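Local coordinates for ADP-ribosylating toxin CARDS (Mycoplasma pneumoniae, PDB 4TLV), which transfers ADP-ribose from NAD+ to multiple target proteins, and as the main virulence factor of its bacterium vacuolates host cells and disrupts respiratory epithelium, at residues E97-L100 with D101-R104; Y257-Q260 with S261-Q264; S267-K270 with E271-D274; M466-D470 with G471-Y475. All blocks are in the same frame, centred on the assembly; numbering follows the deposited sequence.

How the interactions relate
Along the chain the four contacts follow one another in order. Interaction 1 is the last part of helix 92-104 in the mono-ADP-ribosyltransferase domain. Interaction 2 is the turn that ends strand 253-258, and interaction 3 adjoins it in the same long connection to strand 278-281, their centres about 19 Å apart; together they carry the chain from the catalytic part toward D2. Interaction 4 leads into strand 473-476 of the D3 trefoil. Its centre is about 24 Å from that of interaction 1, yet their nearest atoms come within about 5 Å, because helix 92-104 lies against D3. The set therefore samples both the linker and an interface between domains.

Interaction 1. Residues E97-L100 with D101-R104; sequences ENLL and DLMR
One water bridges the amide of Asn98 and the carboxylate of Asp101, donating to Asn98 OD1 (2.8 Å) and to Asp101 OD2 (2.7 Å). Leu102 CD1 lies above the amide plane but beyond its nitrogen end, 3.8 Å from Asn98 ND2, the two side chains slanting across each other. At the other carboxylate oxygen, Asp101 OD1 takes hydrogen bonds from Ser529 and Gln105. Asn98 and Asp101 both hold CG trans to their own nitrogen (chi1 -172° and 177°), which brings the two flat groups to the same side of the helix.

This is the C-terminal part of helix 92-104. Four consecutive i to i+4 bonds run through it, from Asp101 N to Glu97 O at 3.0 Å through to Arg104 N to Leu100 O at 2.8 Å. Further round the helix Leu100 and the aliphatic part of Arg104 run alongside each other in the same direction, with Leu100 CD1 4.1 Å from Arg104 CG. Leu100 CD1 also comes within 4.3 Å of Met103 CE, on the side covered by helix 115-126. The arginine chain bends twice beyond CB and delivers its guanidinium to Gln119 and to the carbonyl of Tyr549, while Glu97 forms salt bridges with Arg93 and Arg126.

The carboxylates of Glu97 and Asp101 and the guanidinium of Arg104 thus all have partners. Asp101 and Arg104 tie the transferase domain to D3, and the water lets two acceptors, an amide oxygen and a carboxylate, sit close without opposing each other directly.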
loop_
_atom_site.group_PDB
_atom_site.type_symbol
_atom_site.label_atom_id
_atom_site.label_comp_id
_atom_site.label_asym_id
_atom_site.label_seq_id
_atom_site.Cartn_x
_atom_site.Cartn_y
_atom_site.Cartn_z
ATOM N N GLU A 97 4.433 -9.205 -9.658
ATOM C CA GLU A 97 4.070 -8.596 -10.938
ATOM C C GLU A 97 4.908 -9.141 -12.100
ATOM O O GLU A 97 4.431 -9.284 -13.233
ATOM C CB GLU A 97 4.230 -7.083 -10.881
ATOM C CG GLU A 97 3.243 -6.396 -9.932
ATOM C CD GLU A 97 1.806 -6.737 -10.254
ATOM O OE1 GLU A 97 1.320 -6.340 -11.348
ATOM O OE2 GLU A 97 1.158 -7.407 -9.418
ATOM N N ASN A 98 6.174 -9.411 -11.821
ATOM C CA ASN A 98 7.063 -9.977 -12.819
ATOM C C ASN A 98 6.576 -11.378 -13.205
ATOM O O ASN A 98 6.512 -11.726 -14.393
ATOM C CB ASN A 98 8.523 -9.988 -12.305
ATOM C CG ASN A 98 9.518 -10.396 -13.379
ATOM O OD1 ASN A 98 9.628 -9.746 -14.414
ATOM N ND2 ASN A 98 10.238 -11.494 -13.139
ATOM N N LEU A 99 6.200 -12.163 -12.207
ATOM C CA LEU A 99 5.662 -13.506 -12.438
ATOM C C LEU A 99 4.347 -13.469 -13.236
ATOM O O LEU A 99 4.126 -14.301 -14.118
ATOM C CB LEU A 99 5.497 -14.266 -11.115
ATOM C CG LEU A 99 6.806 -14.614 -10.390
ATOM C CD1 LEU A 99 6.522 -15.377 -9.125
ATOM C CD2 LEU A 99 7.758 -15.412 -11.292
ATOM N N LEU A 100 3.495 -12.488 -12.952
ATOM C CA LEU A 100 2.268 -12.316 -13.727
ATOM C C LEU A 100 2.604 -12.056 -15.198
ATOM O O LEU A 100 2.053 -12.694 -16.092
ATOM C CB LEU A 100 1.428 -11.162 -13.175
ATOM C CG LEU A 100 0.205 -10.856 -14.048
ATOM C CD1 LEU A 100 -0.802 -12.000 -14.008
ATOM C CD2 LEU A 100 -0.424 -9.529 -13.574
ATOM N N ASP A 101 3.504 -11.107 -15.431
ATOM C CA ASP A 101 3.995 -10.795 -16.765
ATOM C C ASP A 101 4.466 -12.078 -17.472
ATOM O O ASP A 101 3.982 -12.409 -18.545
ATOM C CB ASP A 101 5.139 -9.789 -16.636
ATOM C CG ASP A 101 5.786 -9.436 -17.959
ATOM O OD1 ASP A 101 5.115 -9.503 -19.011
ATOM O OD2 ASP A 101 6.976 -9.047 -17.937
ATOM N N LEU A 102 5.393 -12.806 -16.860
ATOM C CA LEU A 102 5.893 -14.035 -17.472
ATOM C C LEU A 102 4.759 -15.026 -17.785
ATOM O O LEU A 102 4.733 -15.625 -18.861
ATOM C CB LEU A 102 6.967 -14.679 -16.603
ATOM C CG LEU A 102 8.232 -13.818 -16.430
ATOM C CD1 LEU A 102 9.088 -14.383 -15.348
ATOM C CD2 LEU A 102 9.008 -13.703 -17.742
ATOM N N MET A 103 3.829 -15.203 -16.849
ATOM C CA MET A 103 2.685 -16.080 -17.069
ATOM C C MET A 103 1.812 -15.625 -18.238
ATOM O O MET A 103 1.373 -16.450 -19.034
ATOM C CB MET A 103 1.851 -16.248 -15.791
ATOM C CG MET A 103 2.599 -17.004 -14.696
ATOM S SD MET A 103 1.542 -17.408 -13.296
ATOM C CE MET A 103 0.796 -15.815 -12.973
ATOM N N ARG A 104 1.557 -14.323 -18.354
ATOM C CA ARG A 104 0.724 -13.843 -19.452
ATOM C C ARG A 104 1.442 -13.989 -20.798
ATOM O O ARG A 104 0.795 -14.171 -21.823
ATOM C CB ARG A 104 0.319 -12.378 -19.274
ATOM C CG ARG A 104 -0.560 -12.086 -18.056
ATOM C CD ARG A 104 -1.766 -13.023 -17.926
ATOM N NE ARG A 104 -2.661 -13.029 -19.095
ATOM C CZ ARG A 104 -3.786 -13.738 -19.158
ATOM N NH1 ARG A 104 -4.160 -14.475 -18.125
ATOM N NH2 ARG A 104 -4.546 -13.711 -20.250
HETATM O O HOH W 1 8.115 -7.912 -15.828
#

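Interaction 2. Residues Y257-Q260 with S261-Q264; sequences YNLQ and SLPQ
A type I beta turn brings strand 253-258 to its end, and the proline just beyond it folds back onto the strand's Tyr257. The turn is closed by Ser261 N bonding to Asn258 O at 2.8 Å, the N-H arriving well above the carbonyl plane. A weaker bond of 3.4 Å from Leu262 N to Leu259 O extends the curl by one residue.

Pro263 CD sits almost exactly over the centre of the Tyr257 ring, 3.4 Å from the centroid and 10° off the ring normal, a clear CH-pi contact. Its neighbour Pro263 CG is shifted toward the phenol end, 3.6 Å from Tyr257 OH. Leu262 CD1 reaches the ring obliquely, 3.6 Å from Tyr257 CD2, and the two side chains meet at about a right angle. The other methyl, Leu262 CD2, touches Leu259 CD1 at 3.9 Å; both leucines also pack on helices 35-40 and 115-126.

The proline CD is bonded to the amide nitrogen, so its hydrogens are probably slightly positive and suit the electron-rich face of the phenol ring. The leucines face the helices, whereas Ser261 lies at the exposed surface.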
loop_
_atom_site.group_PDB
_atom_site.type_symbol
_atom_site.label_atom_id
_atom_site.label_comp_id
_atom_site.label_asym_id
_atom_site.label_seq_id
_atom_site.Cartn_x
_atom_site.Cartn_y
_atom_site.Cartn_z
ATOM N N TYR A 257 -7.316 -22.141 3.939
ATOM C CA TYR A 257 -8.225 -22.201 2.809
ATOM C C TYR A 257 -7.565 -22.831 1.600
ATOM O O TYR A 257 -6.371 -22.613 1.339
ATOM C CB TYR A 257 -8.650 -20.800 2.370
ATOM C CG TYR A 257 -9.238 -19.895 3.437
ATOM C CD1 TYR A 257 -10.570 -20.020 3.841
ATOM C CD2 TYR A 257 -8.468 -18.875 4.005
ATOM C CE1 TYR A 257 -11.115 -19.162 4.813
ATOM C CE2 TYR A 257 -8.998 -18.016 4.969
ATOM C CZ TYR A 257 -10.323 -18.162 5.363
ATOM O OH TYR A 257 -10.843 -17.302 6.308
ATOM N N ASN A 258 -8.345 -23.581 0.834
ATOM C CA ASN A 258 -7.943 -23.880 -0.525
ATOM C C ASN A 258 -7.896 -22.562 -1.276
ATOM O O ASN A 258 -8.671 -21.644 -0.985
ATOM C CB ASN A 258 -8.924 -24.863 -1.173
ATOM C CG ASN A 258 -8.774 -26.265 -0.616
ATOM O OD1 ASN A 258 -7.656 -26.700 -0.309
ATOM N ND2 ASN A 258 -9.884 -26.977 -0.469
ATOM N N LEU A 259 -6.992 -22.464 -2.242
ATOM C CA LEU A 259 -6.733 -21.209 -2.935
ATOM C C LEU A 259 -7.971 -20.588 -3.569
ATOM O O LEU A 259 -8.129 -19.363 -3.573
ATOM C CB LEU A 259 -5.624 -21.405 -3.980
ATOM C CG LEU A 259 -4.855 -20.167 -4.433
ATOM C CD1 LEU A 259 -4.481 -19.299 -3.226
ATOM C CD2 LEU A 259 -3.594 -20.542 -5.221
ATOM N N GLN A 260 -8.851 -21.432 -4.102
ATOM C CA GLN A 260 -10.062 -20.961 -4.749
ATOM C C GLN A 260 -11.094 -20.483 -3.714
ATOM O O GLN A 260 -12.080 -19.846 -4.069
ATOM C CB GLN A 260 -10.652 -22.055 -5.658
ATOM C CG GLN A 260 -11.110 -23.310 -4.916
ATOM C CD GLN A 260 -9.997 -24.342 -4.701
ATOM O OE1 GLN A 260 -8.809 -24.003 -4.622
ATOM N NE2 GLN A 260 -10.387 -25.618 -4.606
ATOM N N SER A 261 -10.840 -20.780 -2.441
ATOM C CA SER A 261 -11.742 -20.419 -1.344
ATOM C C SER A 261 -11.274 -19.202 -0.538
ATOM O O SER A 261 -11.971 -18.746 0.368
ATOM C CB SER A 261 -11.870 -21.590 -0.377
ATOM O OG SER A 261 -12.473 -22.700 -1.005
ATOM N N LEU A 262 -10.086 -18.700 -0.858
ATOM C CA LEU A 262 -9.441 -17.637 -0.089
ATOM C C LEU A 262 -10.277 -16.355 -0.152
ATOM O O LEU A 262 -10.521 -15.827 -1.235
ATOM C CB LEU A 262 -8.020 -17.415 -0.656
ATOM C CG LEU A 262 -6.989 -16.548 0.057
ATOM C CD1 LEU A 262 -6.803 -16.966 1.507
ATOM C CD2 LEU A 262 -5.666 -16.625 -0.718
ATOM N N PRO A 263 -10.755 -15.866 1.006
ATOM C CA PRO A 263 -11.618 -14.674 0.982
ATOM C C PRO A 263 -10.806 -13.381 0.985
ATOM O O PRO A 263 -9.699 -13.352 1.511
ATOM C CB PRO A 263 -12.389 -14.784 2.302
ATOM C CG PRO A 263 -11.418 -15.473 3.225
ATOM C CD PRO A 263 -10.670 -16.462 2.353
ATOM N N GLN A 264 -11.383 -12.319 0.441
ATOM C CA GLN A 264 -10.744 -11.004 0.464
ATOM C C GLN A 264 -10.615 -10.468 1.897
ATOM O O GLN A 264 -9.624 -9.822 2.234
ATOM C CB GLN A 264 -11.567 -10.021 -0.357
ATOM C CG GLN A 264 -11.023 -8.614 -0.319
ATOM C CD GLN A 264 -11.074 -7.957 -1.676
ATOM O OE1 GLN A 264 -12.152 -7.620 -2.183
ATOM N NE2 GLN A 264 -9.907 -7.781 -2.285
#

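Interaction 3. Residues S267-K270 with E271-D274; sequences SSVK and ELED. With SO4 (sulfate ion), chain H.
Glu271 sends its extended side chain back along the 3-10 turn until its carboxylate lies with one face against Ser268 CB, 3.6 Å from Glu271 OE1. CG trans to the carbonyl carbon (chi1 -65°) sets this course. Beside it, Val269 and Leu272 cross at a slant, Val269 CG2 meeting Leu272 CD1 at 3.8 Å. The backbone under both pairs is held by Glu271 N to Ser268 O at 2.9 Å and Leu272 N to Val269 O at 3.2 Å, each donor well above its carbonyl plane.

The polar ends look elsewhere: Glu271 OE1 accepts from Glu222 N, and Ser268 OG bonds to Asp219 and Gly223. Glu271 also lies close to Glu252, a like-charge approach that may raise one's proton affinity. At the start of the turn, Ser267 OG donates at 2.6 Å to O2 of a sulfate, most likely picked up from the crystallisation solution and also bonded by Lys253.

Residues 270-274 form the KELED motif of host ER trafficking, exposed as a whole although the Glu271 side chain is tucked in. The turn lies in the connection between strands 253-258 and 278-281: Ser268 reaches the end of strand 214-219, while Asp274 forms a salt bridge with Lys326 in D2.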
loop_
_atom_site.group_PDB
_atom_site.type_symbol
_atom_site.label_atom_id
_atom_site.label_comp_id
_atom_site.label_asym_id
_atom_site.label_seq_id
_atom_site.Cartn_x
_atom_site.Cartn_y
_atom_site.Cartn_z
ATOM N N SER A 267 -12.822 -12.896 9.010
ATOM C CA SER A 267 -14.075 -12.880 9.789
ATOM C C SER A 267 -14.245 -11.600 10.596
ATOM O O SER A 267 -15.369 -11.133 10.804
ATOM C CB SER A 267 -14.125 -14.058 10.785
ATOM O OG SER A 267 -14.090 -15.311 10.126
ATOM N N SER A 268 -13.122 -11.049 11.052
ATOM C CA SER A 268 -13.123 -9.870 11.918
ATOM C C SER A 268 -13.656 -8.634 11.216
ATOM O O SER A 268 -13.810 -7.572 11.838
ATOM C CB SER A 268 -11.706 -9.594 12.461
ATOM O OG SER A 268 -10.806 -9.376 11.375
ATOM N N VAL A 269 -13.939 -8.756 9.920
ATOM C CA VAL A 269 -14.557 -7.666 9.188
ATOM C C VAL A 269 -15.897 -7.287 9.858
ATOM O O VAL A 269 -16.376 -6.160 9.720
ATOM C CB VAL A 269 -14.729 -8.017 7.671
ATOM C CG1 VAL A 269 -15.909 -8.937 7.463
ATOM C CG2 VAL A 269 -14.880 -6.765 6.803
ATOM N N LYS A 270 -16.475 -8.203 10.631
ATOM C CA LYS A 270 -17.728 -7.901 11.332
ATOM C C LYS A 270 -17.552 -6.868 12.456
ATOM O O LYS A 270 -18.524 -6.365 12.991
ATOM C CB LYS A 270 -18.348 -9.163 11.906
ATOM C CG LYS A 270 -17.598 -9.765 13.058
ATOM C CD LYS A 270 -18.367 -10.951 13.625
ATOM C CE LYS A 270 -17.538 -11.682 14.661
ATOM N NZ LYS A 270 -18.317 -12.859 15.176
ATOM N N GLU A 271 -16.305 -6.577 12.817
ATOM C CA GLU A 271 -16.013 -5.551 13.812
ATOM C C GLU A 271 -16.248 -4.126 13.310
ATOM O O GLU A 271 -16.278 -3.190 14.119
ATOM C CB GLU A 271 -14.546 -5.673 14.286
ATOM C CG GLU A 271 -14.243 -6.963 15.034
ATOM C CD GLU A 271 -12.760 -7.302 15.134
ATOM O OE1 GLU A 271 -11.932 -6.660 14.455
ATOM O OE2 GLU A 271 -12.415 -8.231 15.905
ATOM N N LEU A 272 -16.352 -3.930 11.992
ATOM C CA LEU A 272 -16.323 -2.561 11.452
ATOM C C LEU A 272 -17.574 -1.778 11.818
ATOM O O LEU A 272 -18.671 -2.312 11.749
ATOM C CB LEU A 272 -16.157 -2.559 9.922
ATOM C CG LEU A 272 -14.908 -3.286 9.394
ATOM C CD1 LEU A 272 -14.814 -3.135 7.889
ATOM C CD2 LEU A 272 -13.653 -2.754 10.065
ATOM N N GLU A 273 -17.390 -0.513 12.191
ATOM C CA GLU A 273 -18.488 0.398 12.498
ATOM C C GLU A 273 -18.208 1.716 11.811
ATOM O O GLU A 273 -17.053 2.064 11.584
ATOM C CB GLU A 273 -18.576 0.672 14.013
ATOM C CG GLU A 273 -18.776 -0.560 14.869
ATOM C CD GLU A 273 -18.347 -0.359 16.330
ATOM O OE1 GLU A 273 -17.664 0.655 16.661
ATOM O OE2 GLU A 273 -18.683 -1.242 17.142
ATOM N N ASP A 274 -19.267 2.446 11.483
ATOM C CA ASP A 274 -19.138 3.777 10.911
ATOM C C ASP A 274 -18.780 4.766 12.010
ATOM O O ASP A 274 -19.506 4.891 12.997
ATOM C CB ASP A 274 -20.452 4.192 10.250
ATOM C CG ASP A 274 -20.726 3.440 8.955
ATOM O OD1 ASP A 274 -19.806 2.785 8.413
ATOM O OD2 ASP A 274 -21.867 3.537 8.471
HETATM S S SO4 H . -15.045 -17.242 13.097
HETATM O O1 SO4 H . -13.692 -17.466 13.594
HETATM O O2 SO4 H . -15.037 -17.269 11.636
HETATM O O3 SO4 H . -15.529 -15.957 13.599
HETATM O O4 SO4 H . -15.919 -18.308 13.583
HETATM O O HOH W 2 -19.470 -4.315 14.438
#

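Interaction 4. Residues M466-D470 with G471-Y475; sequences MKTPD and GQIFY
The chain turns back at Asp470 and Gly471 in a type II-like bend, with Gly471 at a positive phi of 77°, and in place of a direct bond across the turn a water links its ends. That water donates to Pro469 O (2.8 Å) and accepts from Gln472 N (2.9 Å), so the inner polar groups of the bend are bridged through solvent.

Over the water-bridged turn, Gln472 runs its extended side chain back along the incoming chain. Its CG is trans to the backbone nitrogen (chi1 -169°), and the CG-CD edge of the proline ring meets one face of the Gln472 amide, the two planes steeply inclined: Pro469 CG sits over that face, 3.6 Å from Gln472 OE1, and Pro469 CD is 3.6 Å from Gln472 NE2. This is a van der Waals contact between a flat polar group and an aliphatic ring.

One residue out on each arm, Thr468 and Ile473 meet at about a right angle, Thr468 CG2 touching Ile473 CD1 at 3.9 Å. The same threonine turns its hydroxyl the other way, where Thr468 OG1 bonds to Leu446 O and to the hydroxyl of Thr456. Asp443 holds the bend from outside by accepting from Gly471 N.

The bend ends the loop from strand 463-464 and delivers the chain into strand 473-476, between strands 441-443 and 481-485, in the beta-trefoil of D3.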
loop_
_atom_site.group_PDB
_atom_site.type_symbol
_atom_site.label_atom_id
_atom_site.label_comp_id
_atom_site.label_asym_id
_atom_site.label_seq_id
_atom_site.Cartn_x
_atom_site.Cartn_y
_atom_site.Cartn_z
ATOM N N MET A 466 2.816 17.594 -21.889
ATOM C CA MET A 466 3.031 17.972 -20.503
ATOM C C MET A 466 3.204 16.674 -19.713
ATOM O O MET A 466 2.824 15.592 -20.176
ATOM C CB MET A 466 1.848 18.786 -19.959
ATOM C CG MET A 466 0.519 18.050 -20.025
ATOM S SD MET A 466 -0.902 18.943 -19.327
ATOM C CE MET A 466 -0.882 18.357 -17.635
ATOM N N LYS A 467 3.771 16.778 -18.524
ATOM C CA LYS A 467 3.946 15.604 -17.700
ATOM C C LYS A 467 2.583 15.224 -17.115
ATOM O O LYS A 467 1.806 16.092 -16.727
ATOM C CB LYS A 467 4.984 15.864 -16.608
ATOM C CG LYS A 467 5.496 14.586 -15.944
ATOM C CD LYS A 467 6.617 14.877 -14.951
ATOM C CE LYS A 467 6.955 13.639 -14.120
ATOM N NZ LYS A 467 8.124 13.865 -13.218
ATOM N N THR A 468 2.275 13.934 -17.105
ATOM C CA THR A 468 1.015 13.461 -16.544
ATOM C C THR A 468 0.940 13.878 -15.080
ATOM O O THR A 468 1.883 13.660 -14.322
ATOM C CB THR A 468 0.917 11.941 -16.657
ATOM O OG1 THR A 468 0.983 11.564 -18.040
ATOM C CG2 THR A 468 -0.388 11.442 -16.061
ATOM N N PRO A 469 -0.171 14.511 -14.676
ATOM C CA PRO A 469 -0.226 14.929 -13.272
ATOM C C PRO A 469 -0.469 13.756 -12.326
ATOM O O PRO A 469 -0.977 12.705 -12.729
ATOM C CB PRO A 469 -1.436 15.863 -13.234
ATOM C CG PRO A 469 -2.327 15.347 -14.313
ATOM C CD PRO A 469 -1.379 14.911 -15.421
ATOM N N ASP A 470 -0.113 13.951 -11.064
ATOM C CA ASP A 470 -0.466 12.998 -10.023
ATOM C C ASP A 470 -1.985 12.920 -9.919
ATOM O O ASP A 470 -2.687 13.900 -10.172
ATOM C CB ASP A 470 0.087 13.457 -8.673
ATOM C CG ASP A 470 1.598 13.529 -8.657
ATOM O OD1 ASP A 470 2.241 12.473 -8.836
ATOM O OD2 ASP A 470 2.136 14.637 -8.456
ATOM N N GLY A 471 -2.482 11.751 -9.534
ATOM C CA GLY A 471 -3.876 11.595 -9.166
ATOM C C GLY A 471 -4.846 11.524 -10.330
ATOM O O GLY A 471 -6.032 11.870 -10.179
ATOM N N GLN A 472 -4.371 11.053 -11.482
ATOM C CA GLN A 472 -5.200 11.057 -12.692
ATOM C C GLN A 472 -5.364 9.701 -13.385
ATOM O O GLN A 472 -6.463 9.322 -13.791
ATOM C CB GLN A 472 -4.648 12.067 -13.708
ATOM C CG GLN A 472 -5.609 12.294 -14.859
ATOM C CD GLN A 472 -5.165 13.401 -15.762
ATOM O OE1 GLN A 472 -5.618 14.539 -15.647
ATOM N NE2 GLN A 472 -4.261 13.081 -16.662
ATOM N N ILE A 473 -4.264 8.975 -13.531
ATOM C CA ILE A 473 -4.295 7.710 -14.243
ATOM C C ILE A 473 -3.903 6.613 -13.284
ATOM O O ILE A 473 -2.841 6.675 -12.660
ATOM C CB ILE A 473 -3.333 7.728 -15.466
ATOM C CG1 ILE A 473 -3.618 8.974 -16.318
ATOM C CG2 ILE A 473 -3.486 6.441 -16.256
ATOM C CD1 ILE A 473 -2.949 9.006 -17.692
ATOM N N PHE A 474 -4.767 5.616 -13.180
ATOM C CA PHE A 474 -4.676 4.598 -12.145
ATOM C C PHE A 474 -4.766 3.200 -12.702
ATOM O O PHE A 474 -5.288 2.974 -13.791
ATOM C CB PHE A 474 -5.835 4.761 -11.160
ATOM C CG PHE A 474 -5.837 6.072 -10.436
ATOM C CD1 PHE A 474 -6.467 7.177 -10.992
ATOM C CD2 PHE A 474 -5.225 6.202 -9.195
ATOM C CE1 PHE A 474 -6.494 8.386 -10.332
ATOM C CE2 PHE A 474 -5.248 7.420 -8.528
ATOM C CZ PHE A 474 -5.898 8.514 -9.105
ATOM N N TYR A 475 -4.255 2.251 -11.924
ATOM C CA TYR A 475 -4.396 0.845 -12.241
ATOM C C TYR A 475 -5.126 0.185 -11.084
ATOM O O TYR A 475 -4.705 0.319 -9.935
ATOM C CB TYR A 475 -3.004 0.255 -12.409
ATOM C CG TYR A 475 -2.925 -1.198 -12.837
ATOM C CD1 TYR A 475 -3.179 -1.579 -14.148
ATOM C CD2 TYR A 475 -2.515 -2.174 -11.950
ATOM C CE1 TYR A 475 -3.059 -2.913 -14.553
ATOM C CE2 TYR A 475 -2.384 -3.501 -12.342
ATOM C CZ TYR A 475 -2.657 -3.868 -13.647
ATOM O OH TYR A 475 -2.506 -5.195 -14.017
HETATM O O HOH W 3 -1.749 10.083 -12.378
#